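Local coordinates for protein metallo-beta-lactamase FIM-1 (Pseudomonas aeruginosa, PDB 6V3Q) that probably hydrolyses beta-lactam antibiotics to substituted beta-amino acids with a zinc cofactor, as a class B metallo-beta-lactamase, at residues A[52-57]-A[82-87]; A[88-93]-A[114-119]; A[135-140]-A[153-158]; A[198-203]-A[210-215]. All coordinates share one frame; numbering follows the deposited sequence.

Contact 1. Residues A[52-57]-A[82-87]. With ZN (zinc ion), chain C.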
loop_
_atom_site.group_PDB
_atom_site.type_symbol
_atom_site.label_atom_id
_atom_site.label_comp_id
_atom_site.label_asym_id
_atom_site.label_seq_id
_atom_site.Cartn_x
_atom_site.Cartn_y
_atom_site.Cartn_z
ATOM N N THR A 52 15.888 -5.779 9.435
ATOM C CA THR A 52 14.957 -6.890 9.538
ATOM C C THR A 52 13.784 -6.669 8.587
ATOM O O THR A 52 13.768 -5.727 7.792
ATOM C CB THR A 52 14.459 -7.037 10.972
ATOM O OG1 THR A 52 13.573 -5.952 11.272
ATOM C CG2 THR A 52 15.613 -6.999 11.945
ATOM N N ALA A 53 12.792 -7.550 8.656
ATOM C CA ALA A 53 11.520 -7.327 7.991
ATOM C C ALA A 53 10.616 -6.534 8.933
ATOM O O ALA A 53 11.074 -5.939 9.911
ATOM C CB ALA A 53 10.908 -8.657 7.566
ATOM N N TRP A 54 9.311 -6.530 8.661
ATOM C CA TRP A 54 8.400 -5.728 9.472
ATOM C C TRP A 54 8.149 -6.351 10.842
ATOM O O TRP A 54 7.973 -5.622 11.825
ATOM C CB TRP A 54 7.079 -5.524 8.734
ATOM C CG TRP A 54 7.196 -4.646 7.524
ATOM C CD1 TRP A 54 7.425 -5.049 6.241
ATOM C CD2 TRP A 54 7.091 -3.215 7.481
ATOM N NE1 TRP A 54 7.470 -3.962 5.403
ATOM C CE2 TRP A 54 7.266 -2.824 6.139
ATOM C CE3 TRP A 54 6.865 -2.229 8.446
ATOM C CZ2 TRP A 54 7.222 -1.488 5.737
ATOM C CZ3 TRP A 54 6.823 -0.902 8.046
ATOM C CH2 TRP A 54 6.999 -0.545 6.703
ATOM N N ASP A 55 8.123 -7.682 10.932
ATOM C CA ASP A 55 7.804 -8.356 12.185
ATOM C C ASP A 55 8.697 -9.580 12.341
ATOM O O ASP A 55 9.524 -9.889 11.477
ATOM C CB ASP A 55 6.315 -8.730 12.248
ATOM C CG ASP A 55 5.874 -9.605 11.083
ATOM O OD1 ASP A 55 6.739 -10.141 10.362
ATOM O OD2 ASP A 55 4.652 -9.755 10.883
ATOM N N ASP A 56 8.513 -10.290 13.455
ATOM C CA ASP A 56 9.315 -11.483 13.724
ATOM C C ASP A 56 9.118 -12.584 12.689
ATOM O O ASP A 56 10.124 -13.075 12.152
ATOM C CB ASP A 56 9.021 -11.996 15.139
ATOM C CG ASP A 56 9.615 -11.112 16.219
ATOM O OD1 ASP A 56 10.693 -10.524 15.989
ATOM O OD2 ASP A 56 9.010 -11.017 17.308
ATOM N N PRO A 57 7.893 -13.021 12.360
ATOM C CA PRO A 57 7.765 -14.156 11.428
ATOM C C PRO A 57 8.302 -13.873 10.036
ATOM O O PRO A 57 8.798 -14.798 9.379
ATOM C CB PRO A 57 6.253 -14.421 11.406
ATOM C CG PRO A 57 5.639 -13.131 11.797
ATOM C CD PRO A 57 6.572 -12.548 12.812
ATOM N N ALA A 82 15.720 3.087 14.327
ATOM C CA ALA A 82 14.813 2.420 15.259
ATOM C C ALA A 82 13.356 2.705 14.893
ATOM O O ALA A 82 12.612 3.374 15.611
ATOM C CB ALA A 82 15.126 2.842 16.689
ATOM N N HIS A 83 12.963 2.175 13.741
ATOM C CA HIS A 83 11.570 2.059 13.338
ATOM C C HIS A 83 11.280 0.594 13.039
ATOM O O HIS A 83 12.194 -0.220 12.889
ATOM C CB HIS A 83 11.258 2.945 12.125
ATOM C CG HIS A 83 10.980 4.372 12.482
ATOM N ND1 HIS A 83 10.845 5.365 11.536
ATOM C CD2 HIS A 83 10.803 4.971 13.683
ATOM C CE1 HIS A 83 10.601 6.515 12.139
ATOM N NE2 HIS A 83 10.571 6.304 13.443
ATOM N N ASP A 84 9.992 0.249 12.960
ATOM C CA ASP A 84 9.620 -1.160 12.888
ATOM C C ASP A 84 9.884 -1.800 11.528
ATOM O O ASP A 84 9.854 -3.031 11.433
ATOM C CB ASP A 84 8.148 -1.359 13.265
ATOM C CG ASP A 84 7.234 -0.329 12.640
ATOM O OD1 ASP A 84 7.220 -0.212 11.396
ATOM O OD2 ASP A 84 6.514 0.356 13.398
ATOM N N ASP A 85 10.145 -1.022 10.479
ATOM C CA ASP A 85 10.550 -1.649 9.227
ATOM C C ASP A 85 12.031 -1.998 9.207
ATOM O O ASP A 85 12.468 -2.726 8.308
ATOM C CB ASP A 85 10.208 -0.753 8.034
ATOM C CG ASP A 85 10.745 0.652 8.181
ATOM O OD1 ASP A 85 10.856 1.139 9.326
ATOM O OD2 ASP A 85 11.050 1.276 7.142
ATOM N N LYS A 86 12.802 -1.508 10.177
ATOM C CA LYS A 86 14.220 -1.820 10.286
ATOM C C LYS A 86 14.559 -2.687 11.484
ATOM O O LYS A 86 15.452 -3.531 11.384
ATOM C CB LYS A 86 15.048 -0.531 10.366
ATOM C CG LYS A 86 14.813 0.408 9.211
ATOM C CD LYS A 86 14.766 -0.359 7.907
ATOM C CE LYS A 86 14.553 0.574 6.745
ATOM N NZ LYS A 86 14.460 -0.146 5.445
ATOM N N MET A 87 13.876 -2.501 12.614
ATOM C CA MET A 87 14.146 -3.269 13.824
ATOM C C MET A 87 12.925 -4.051 14.294
ATOM O O MET A 87 12.859 -4.444 15.462
ATOM C CB MET A 87 14.647 -2.352 14.940
ATOM C CG MET A 87 15.923 -1.604 14.599
ATOM S SD MET A 87 16.601 -0.697 16.003
ATOM C CE MET A 87 17.052 -2.042 17.094
HETATM ZN ZN ZN C . 11.722 5.162 9.595
#

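Contact 2. Residues A[88-93]-A[114-119]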
loop_
_atom_site.group_PDB
_atom_site.type_symbol
_atom_site.label_atom_id
_atom_site.label_comp_id
_atom_site.label_asym_id
_atom_site.label_seq_id
_atom_site.Cartn_x
_atom_site.Cartn_y
_atom_site.Cartn_z
ATOM N N GLY A 88 11.954 -4.283 13.409
ATOM C CA GLY A 88 10.733 -4.958 13.815
ATOM C C GLY A 88 10.937 -6.396 14.242
ATOM O O GLY A 88 10.162 -6.921 15.048
ATOM N N GLY A 89 11.972 -7.051 13.720
ATOM C CA GLY A 89 12.203 -8.450 14.024
ATOM C C GLY A 89 13.520 -8.712 14.723
ATOM O O GLY A 89 14.137 -9.764 14.525
ATOM N N VAL A 90 13.959 -7.758 15.548
ATOM C CA VAL A 90 15.229 -7.903 16.256
ATOM C C VAL A 90 15.171 -9.074 17.228
ATOM O O VAL A 90 16.139 -9.833 17.367
ATOM C CB VAL A 90 15.592 -6.588 16.972
ATOM C CG1 VAL A 90 16.718 -6.809 17.970
ATOM C CG2 VAL A 90 15.991 -5.536 15.962
ATOM N N ALA A 91 14.033 -9.247 17.905
ATOM C CA ALA A 91 13.906 -10.317 18.889
ATOM C C ALA A 91 14.106 -11.688 18.254
ATOM O O ALA A 91 14.722 -12.575 18.856
ATOM C CB ALA A 91 12.543 -10.238 19.577
ATOM N N ALA A 92 13.593 -11.882 17.035
ATOM C CA ALA A 92 13.772 -13.162 16.357
ATOM C C ALA A 92 15.240 -13.436 16.056
ATOM O O ALA A 92 15.669 -14.595 16.058
ATOM C CB ALA A 92 12.948 -13.195 15.070
ATOM N N LEU A 93 16.025 -12.386 15.807
ATOM C CA LEU A 93 17.452 -12.567 15.568
ATOM C C LEU A 93 18.184 -12.921 16.859
ATOM O O LEU A 93 18.972 -13.872 16.898
ATOM C CB LEU A 93 18.039 -11.302 14.940
ATOM C CG LEU A 93 17.429 -10.864 13.606
ATOM C CD1 LEU A 93 17.898 -9.467 13.234
ATOM C CD2 LEU A 93 17.781 -11.847 12.508
ATOM N N GLY A 114 8.441 0.631 20.946
ATOM C CA GLY A 114 7.917 -0.727 20.964
ATOM C C GLY A 114 8.779 -1.715 20.211
ATOM O O GLY A 114 8.253 -2.642 19.585
ATOM N N LEU A 115 10.097 -1.540 20.260
ATOM C CA LEU A 115 11.030 -2.371 19.515
ATOM C C LEU A 115 12.053 -2.988 20.458
ATOM O O LEU A 115 12.369 -2.430 21.512
ATOM C CB LEU A 115 11.744 -1.554 18.431
ATOM C CG LEU A 115 10.856 -0.900 17.371
ATOM C CD1 LEU A 115 11.651 0.102 16.549
ATOM C CD2 LEU A 115 10.222 -1.949 16.475
ATOM N N THR A 116 12.556 -4.150 20.069
ATOM C CA THR A 116 13.636 -4.785 20.813
ATOM C C THR A 116 14.962 -4.146 20.419
ATOM O O THR A 116 15.259 -4.039 19.226
ATOM C CB THR A 116 13.681 -6.285 20.537
ATOM O OG1 THR A 116 12.444 -6.887 20.939
ATOM C CG2 THR A 116 14.829 -6.936 21.299
ATOM N N PRO A 117 15.770 -3.703 21.378
ATOM C CA PRO A 117 17.047 -3.075 21.030
ATOM C C PRO A 117 18.052 -4.096 20.520
ATOM O O PRO A 117 17.929 -5.302 20.740
ATOM C CB PRO A 117 17.510 -2.458 22.354
ATOM C CG PRO A 117 16.880 -3.328 23.396
ATOM C CD PRO A 117 15.542 -3.726 22.834
ATOM N N ALA A 118 19.061 -3.586 19.818
ATOM C CA ALA A 118 20.185 -4.423 19.443
ATOM C C ALA A 118 21.069 -4.682 20.658
ATOM O O ALA A 118 21.011 -3.974 21.667
ATOM C CB ALA A 118 20.996 -3.775 18.321
ATOM N N GLU A 119 21.897 -5.719 20.553
ATOM C CA GLU A 119 22.699 -6.137 21.696
ATOM C C GLU A 119 23.933 -5.263 21.884
ATOM O O GLU A 119 24.350 -5.025 23.024
ATOM C CB GLU A 119 23.106 -7.603 21.538
ATOM C CG GLU A 119 23.810 -8.189 22.745
ATOM C CD GLU A 119 24.264 -9.614 22.508
ATOM O OE1 GLU A 119 24.151 -10.090 21.359
ATOM O OE2 GLU A 119 24.734 -10.258 23.468
HETATM O O HOH W 1 11.530 -5.333 17.451
#

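Contact 3. Residues A[135-140]-A[153-158]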
loop_
_atom_site.group_PDB
_atom_site.type_symbol
_atom_site.label_atom_id
_atom_site.label_comp_id
_atom_site.label_asym_id
_atom_site.label_seq_id
_atom_site.Cartn_x
_atom_site.Cartn_y
_atom_site.Cartn_z
ATOM N N PRO A 135 32.967 -6.756 4.876
ATOM C CA PRO A 135 33.276 -5.614 4.008
ATOM C C PRO A 135 32.280 -4.456 4.026
ATOM O O PRO A 135 32.480 -3.512 3.267
ATOM C CB PRO A 135 33.305 -6.246 2.615
ATOM C CG PRO A 135 32.453 -7.494 2.715
ATOM C CD PRO A 135 32.155 -7.761 4.169
ATOM N N LEU A 136 31.245 -4.510 4.862
ATOM C CA LEU A 136 30.374 -3.351 5.000
ATOM C C LEU A 136 31.151 -2.199 5.625
ATOM O O LEU A 136 31.961 -2.395 6.534
ATOM C CB LEU A 136 29.147 -3.667 5.868
ATOM C CG LEU A 136 28.251 -4.895 5.702
ATOM C CD1 LEU A 136 27.007 -4.757 6.582
ATOM C CD2 LEU A 136 27.847 -5.149 4.260
ATOM N N VAL A 137 30.915 -0.993 5.122
ATOM C CA VAL A 137 31.287 0.225 5.828
ATOM C C VAL A 137 30.007 0.821 6.394
ATOM O O VAL A 137 29.102 1.204 5.641
ATOM C CB VAL A 137 32.018 1.227 4.920
ATOM C CG1 VAL A 137 32.216 2.550 5.654
ATOM C CG2 VAL A 137 33.363 0.666 4.487
ATOM N N ILE A 138 29.912 0.862 7.716
ATOM C CA ILE A 138 28.775 1.468 8.393
ATOM C C ILE A 138 29.134 2.918 8.683
ATOM O O ILE A 138 30.133 3.195 9.355
ATOM C CB ILE A 138 28.419 0.709 9.679
ATOM C CG1 ILE A 138 28.077 -0.750 9.354
ATOM C CG2 ILE A 138 27.255 1.386 10.383
ATOM C CD1 ILE A 138 28.063 -1.661 10.556
ATOM N N PHE A 139 28.322 3.838 8.174
ATOM C CA PHE A 139 28.623 5.260 8.190
ATOM C C PHE A 139 27.500 6.019 8.882
ATOM O O PHE A 139 26.319 5.722 8.677
ATOM C CB PHE A 139 28.818 5.775 6.759
ATOM C CG PHE A 139 29.142 7.239 6.671
ATOM C CD1 PHE A 139 30.371 7.717 7.091
ATOM C CD2 PHE A 139 28.224 8.135 6.149
ATOM C CE1 PHE A 139 30.672 9.070 7.007
ATOM C CE2 PHE A 139 28.519 9.485 6.062
ATOM C CZ PHE A 139 29.745 9.949 6.489
ATOM N N ASP A 140 27.879 6.997 9.706
ATOM C CA ASP A 140 26.926 7.820 10.444
ATOM C C ASP A 140 26.912 9.225 9.856
ATOM O O ASP A 140 27.844 10.007 10.099
ATOM C CB ASP A 140 27.294 7.864 11.930
ATOM C CG ASP A 140 26.342 8.726 12.746
ATOM O OD1 ASP A 140 25.221 9.014 12.272
ATOM O OD2 ASP A 140 26.714 9.127 13.870
ATOM N N GLY A 153 27.515 1.075 3.392
ATOM C CA GLY A 153 28.105 1.092 2.067
ATOM C C GLY A 153 28.877 -0.186 1.797
ATOM O O GLY A 153 29.416 -0.806 2.716
ATOM N N LEU A 154 28.912 -0.585 0.526
ATOM C CA LEU A 154 29.724 -1.702 0.049
ATOM C C LEU A 154 30.656 -1.142 -1.021
ATOM O O LEU A 154 30.437 -1.355 -2.225
ATOM C CB LEU A 154 28.856 -2.845 -0.481
ATOM C CG LEU A 154 28.298 -3.835 0.550
ATOM C CD1 LEU A 154 27.195 -4.709 -0.040
ATOM C CD2 LEU A 154 29.419 -4.699 1.110
ATOM N N PRO A 155 31.706 -0.419 -0.618
ATOM C CA PRO A 155 32.532 0.296 -1.609
ATOM C C PRO A 155 33.204 -0.616 -2.621
ATOM O O PRO A 155 33.385 -0.215 -3.779
ATOM C CB PRO A 155 33.564 1.030 -0.737
ATOM C CG PRO A 155 32.944 1.096 0.624
ATOM C CD PRO A 155 32.164 -0.174 0.758
ATOM N N GLU A 156 33.579 -1.832 -2.217
ATOM C CA GLU A 156 34.174 -2.775 -3.157
ATOM C C GLU A 156 33.224 -3.109 -4.301
ATOM O O GLU A 156 33.670 -3.339 -5.431
ATOM C CB GLU A 156 34.591 -4.051 -2.426
ATOM C CG GLU A 156 35.962 -3.976 -1.777
ATOM C CD GLU A 156 36.111 -4.925 -0.605
ATOM O OE1 GLU A 156 36.348 -4.444 0.521
ATOM O OE2 GLU A 156 35.989 -6.149 -0.806
ATOM N N GLN A 157 31.918 -3.136 -4.037
ATOM C CA GLN A 157 30.924 -3.461 -5.051
ATOM C C GLN A 157 30.135 -2.248 -5.526
ATOM O O GLN A 157 29.240 -2.401 -6.364
ATOM C CB GLN A 157 29.959 -4.533 -4.528
ATOM C CG GLN A 157 30.566 -5.931 -4.454
ATOM C CD GLN A 157 30.675 -6.449 -3.035
ATOM O OE1 GLN A 157 31.061 -5.717 -2.121
ATOM N NE2 GLN A 157 30.352 -7.722 -2.845
ATOM N N GLY A 158 30.445 -1.055 -5.023
ATOM C CA GLY A 158 29.781 0.151 -5.482
ATOM C C GLY A 158 28.320 0.260 -5.105
ATOM O O GLY A 158 27.522 0.779 -5.893
#

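Contact 4. Residues A[198-203]-A[210-215]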
loop_
_atom_site.group_PDB
_atom_site.type_symbol
_atom_site.label_atom_id
_atom_site.label_comp_id
_atom_site.label_asym_id
_atom_site.label_seq_id
_atom_site.Cartn_x
_atom_site.Cartn_y
_atom_site.Cartn_z
ATOM N N GLU A 198 32.027 7.000 -5.324
ATOM C CA GLU A 198 32.125 6.162 -6.511
ATOM C C GLU A 198 30.931 5.241 -6.705
ATOM O O GLU A 198 30.702 4.782 -7.829
ATOM C CB GLU A 198 33.401 5.314 -6.460
ATOM C CG GLU A 198 34.674 6.128 -6.321
ATOM C CD GLU A 198 35.923 5.303 -6.555
ATOM O OE1 GLU A 198 37.018 5.895 -6.638
ATOM O OE2 GLU A 198 35.812 4.063 -6.660
ATOM N N ALA A 199 30.173 4.960 -5.647
ATOM C CA ALA A 199 29.092 3.989 -5.743
ATOM C C ALA A 199 28.019 4.470 -6.713
ATOM O O ALA A 199 27.552 5.611 -6.631
ATOM C CB ALA A 199 28.488 3.731 -4.364
ATOM N N GLN A 200 27.635 3.589 -7.637
ATOM C CA GLN A 200 26.634 3.894 -8.650
ATOM C C GLN A 200 25.291 3.230 -8.380
ATOM O O GLN A 200 24.292 3.623 -8.991
ATOM C CB GLN A 200 27.140 3.474 -10.037
ATOM C CG GLN A 200 28.343 4.262 -10.531
ATOM C CD GLN A 200 28.100 5.757 -10.515
ATOM O OE1 GLN A 200 27.078 6.237 -11.003
ATOM N NE2 GLN A 200 29.035 6.501 -9.935
ATOM N N GLN A 201 25.243 2.240 -7.493
ATOM C CA GLN A 201 24.015 1.521 -7.164
ATOM C C GLN A 201 23.556 1.963 -5.778
ATOM O O GLN A 201 24.198 1.641 -4.772
ATOM C CB GLN A 201 24.236 0.010 -7.226
ATOM C CG GLN A 201 24.545 -0.499 -8.628
ATOM C CD GLN A 201 24.956 -1.956 -8.650
ATOM O OE1 GLN A 201 26.063 -2.304 -8.241
ATOM N NE2 GLN A 201 24.069 -2.815 -9.138
ATOM N N ILE A 202 22.444 2.695 -5.732
ATOM C CA ILE A 202 21.917 3.282 -4.507
ATOM C C ILE A 202 20.585 2.615 -4.197
ATOM O O ILE A 202 19.685 2.590 -5.044
ATOM C CB ILE A 202 21.749 4.807 -4.639
ATOM C CG1 ILE A 202 23.036 5.435 -5.179
ATOM C CG2 ILE A 202 21.380 5.420 -3.302
ATOM C CD1 ILE A 202 24.253 5.172 -4.320
ATOM N N ILE A 203 20.459 2.082 -2.986
ATOM C CA ILE A 203 19.293 1.309 -2.582
ATOM C C ILE A 203 18.548 2.096 -1.503
ATOM O O ILE A 203 19.068 2.262 -0.390
ATOM C CB ILE A 203 19.686 -0.087 -2.078
ATOM C CG1 ILE A 203 20.456 -0.848 -3.161
ATOM C CG2 ILE A 203 18.450 -0.865 -1.646
ATOM C CD1 ILE A 203 20.919 -2.223 -2.727
ATOM N N ALA A 210 18.313 2.243 -7.601
ATOM C CA ALA A 210 18.560 3.165 -8.706
ATOM C C ALA A 210 19.983 3.694 -8.566
ATOM O O ALA A 210 20.824 3.102 -7.881
ATOM C CB ALA A 210 17.501 4.277 -8.729
ATOM N N GLY A 211 20.266 4.821 -9.219
ATOM C CA GLY A 211 21.583 5.401 -9.239
ATOM C C GLY A 211 21.722 6.595 -8.318
ATOM O O GLY A 211 20.920 6.814 -7.400
ATOM N N ARG A 212 22.765 7.392 -8.573
ATOM C CA ARG A 212 23.075 8.537 -7.727
ATOM C C ARG A 212 22.069 9.673 -7.865
ATOM O O ARG A 212 22.150 10.640 -7.100
ATOM C CB ARG A 212 24.485 9.050 -8.034
ATOM C CG ARG A 212 25.583 8.031 -7.771
ATOM C CD ARG A 212 26.971 8.620 -7.975
ATOM N NE ARG A 212 27.292 9.654 -6.992
ATOM C CZ ARG A 212 27.723 9.405 -5.758
ATOM N NH1 ARG A 212 27.878 8.154 -5.340
ATOM N NH2 ARG A 212 27.997 10.408 -4.935
ATOM N N GLU A 213 21.133 9.591 -8.814
ATOM C CA GLU A 213 20.079 10.597 -8.900
ATOM C C GLU A 213 19.182 10.581 -7.671
ATOM O O GLU A 213 18.524 11.586 -7.384
ATOM C CB GLU A 213 19.236 10.388 -10.160
ATOM C CG GLU A 213 18.414 9.109 -10.177
ATOM C CD GLU A 213 19.235 7.888 -10.540
ATOM O OE1 GLU A 213 20.438 8.041 -10.843
ATOM O OE2 GLU A 213 18.676 6.772 -10.528
ATOM N N LEU A 214 19.138 9.459 -6.944
ATOM C CA LEU A 214 18.428 9.422 -5.670
ATOM C C LEU A 214 19.023 10.402 -4.669
ATOM O O LEU A 214 18.299 10.940 -3.823
ATOM C CB LEU A 214 18.446 8.003 -5.096
ATOM C CG LEU A 214 17.578 6.962 -5.806
ATOM C CD1 LEU A 214 17.426 5.713 -4.952
ATOM C CD2 LEU A 214 16.223 7.549 -6.149
ATOM N N PHE A 215 20.334 10.638 -4.741
ATOM C CA PHE A 215 20.951 11.664 -3.907
ATOM C C PHE A 215 20.428 13.048 -4.273
ATOM O O PHE A 215 20.044 13.832 -3.398
ATOM C CB PHE A 215 22.473 11.612 -4.052
ATOM C CG PHE A 215 23.110 10.432 -3.374
ATOM C CD1 PHE A 215 24.200 9.792 -3.943
ATOM C CD2 PHE A 215 22.625 9.967 -2.162
ATOM C CE1 PHE A 215 24.788 8.707 -3.321
ATOM C CE2 PHE A 215 23.213 8.878 -1.533
ATOM C CZ PHE A 215 24.294 8.251 -2.117
HETATM O O HOH W 2 24.292 6.620 -10.793
#

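Contact 1. Residues A[52-57]-A[82-87]
Trp54 lays its indole against Asp85 and brings the rim of the same ring to Asp84. With CG anti to the carbonyl carbon, beside the backbone N (chi1 -69°), the indole comes across to Asp85, meeting it first at the fused bond, where CD2 lies 4.0 Å from Asp85 CB. Over the six-membered ring the approach tightens: Asp85 CB sits 3.4 Å from Trp54 CZ3 and 16° off the normal through the centre of that ring, a CH-pi contact on one face, while CH2 meets the same methylene. The edge is left to Asp84, whose OD1 comes within 3.4 Å of Trp54 CZ3 near the indole plane, a carboxylate oxygen beside ring C-H groups. The indole nitrogen NE1 turns to the carbonyl of Ser24.

The direct hydrogen bond between the segments is made by the backbone: Thr52 N donates to Lys86 O over 3.0 Å and nearly straight (175°).

Residues 81 to 85 form the His-X-His-X-Asp signature of the superfamily. His83 ND1 binds zinc at 2.1 Å, His81 and His145 supply further ligands, and Asp179 bonds His83 NE2 from the second shell. Asp85 OD1 stands 4.1 Å from the zinc and is not bound in this mono-zinc form; in di-zinc relatives this aspartate binds the second metal. The metal-binding segment 82-87 lies against residues 52-54, just ahead of helix 56-68, and Trp54 also rests on strands 19-27 and 33-43.

Contact 2. Residues A[88-93]-A[114-119]
Gly88 starts the contact by resting its CA against a methyl of Leu115, CD2, 4.0 Å away. Its carbonyl oxygen also reaches across through a water, which donates a weak hydrogen bond to Gly88 O and accepts one from Thr116 N at 3.1 Å. Gly89 then takes the N-cap position before helix 90-95.

With Val90 the side chain turns onto the other segment. CG1 is anti to the backbone N (chi1 167°) and lies close to two successive carbonyls, 3.4 Å from Thr116 O and 3.4 Å from Pro117 O. The same methyl also packs on Thr116 CG2 at 3.8 Å, so Val90 CG1 meets both the backbone and the methyl branch of the threonine. One residue on, Ala91 offers its CB to the other branch, Thr116 OG1, at 3.6 Å. Thr116 therefore straddles the first turn of the helix, with CG2 against Val90 and OG1 against Ala91.

The loop that leads into strand 120-121 is also bonded by Arg94 at Pro117 O and by Asn107 OD1 at Ala118 N. Leu115 approaches zinc ligand His83, their side chains being about 5 Å apart. No direct hydrogen bond joins the two segments: methyl groups lie against carbonyl oxygens, a hydroxyl and a CA, and the polar link is one water, held weakly on the Gly88 side, which makes the contact largely van der Waals.

Contact 3. Residues A[135-140]-A[153-158]
The flat groups here are backbone peptide planes: the N-H and C=O of Val137 pair with the C=O and N-H of Gly153. Gly153 N lies 2.8 Å from Val137 O, and Val137 N is also 2.8 Å from Gly153 O. Both bonds are close to straight, and together they make an antiparallel hydrogen-bonded pair of the hairpin formed by strands 137-139 and 151-154. Gly153 O receives in addition a CA-H contact from Leu136, its CA 3.6 Å from that oxygen.

Different side chains flank this pair. On the side of Val137, CG2, anti to the carbonyl carbon, is the branch that reaches the pyrrolidine ring of Pro155, 3.9 Å from its CG, the two side chains crossing at about a right angle. The far side belongs to the leucines: Leu136 CD2 meets Leu154 CD2 methyl to methyl at 3.5 Å. At the end of the pair Pro135, which follows a cis peptide bond, brings its CG to within 4.4 Å of Leu154 CD2, and Glu156 OE1 comes near Pro135 CB.

Both leucines rest on Val41 of strand 33-43, so they point to the interior between the two sheets of the alpha-beta/beta-alpha sandwich, while Val137 faces Arg195 of helix 185-195. Beyond the strand pair, Gln157 N bonds back to Leu154 O in a turn. Two backbone hydrogen bonds set the register of the pair, while the side chains that meet are mostly aliphatic, and van der Waals packing supplies the rest.

Contact 4. Residues A[198-203]-A[210-215]
Ile202 reaches the segment 210-215 because its CG1 is anti to the carbonyl carbon (chi1 -50°), which lays that methylene 3.4 Å from Gly211 O; a bend at chi2 (-58°) brings CD1 to Phe215 CE1 at 3.7 Å, the two side chains crossing at about a right angle. Arg212 is bent at chi3 (66°), where NE turns off the line of the chain.

The guanidinium gives NH1 to Ala199 O at 2.9 Å, in the guanidinium plane and on a lone pair of the carbonyl, with Phe215 CE1 lying over one of its faces, offset toward the rim. The arginine chain crosses that of Gln200 obliquely, Arg212 CD being 3.5 Å from Gln200 NE2. A water joins the same residues, donating to Gln200 OE1 and accepting from Arg212 N.

Between the backbones a single antiparallel hydrogen-bonded pair holds Ile202 to Ala210: Ile202 N donates to Ala210 O at 2.7 Å, and Ala210 N returns the bond to Ile202 O at 2.9 Å.

NH2 bonds Ala193 O near the C-terminal end of helix 185-195, and NH1 also bonds Phe196 O just after it. The arginine thus gathers three backbone carbonyls, a setting that would be expected to favour its positive charge, and links the loop before strand 201-203 to the end of helix 185-195, from just ahead of helix 213-226.

From the N terminus, contact 1 closes first, bringing the zinc-binding segment 82-87 back to residues 52-54, just before helix 56-68, across 24 intervening residues. Contact 2 follows at once, as residues 88-93 meet 114-119 after helix 104-108. The two touch where Thr52 OG1 probably hydrogen-bonds to Gly89 N, so they are joined, both next to the loops and helices that connect strands of the seven-stranded sheet. Contact 3 then closes a hairpin in the five-stranded sheet, and contact 4 ties the outer strand 201-203 of that sheet to the final helix 213-226. All four run in series; none nests or crosses. Contacts 3 and 4 meet at Gly158 and Gln201, well away from contact 2.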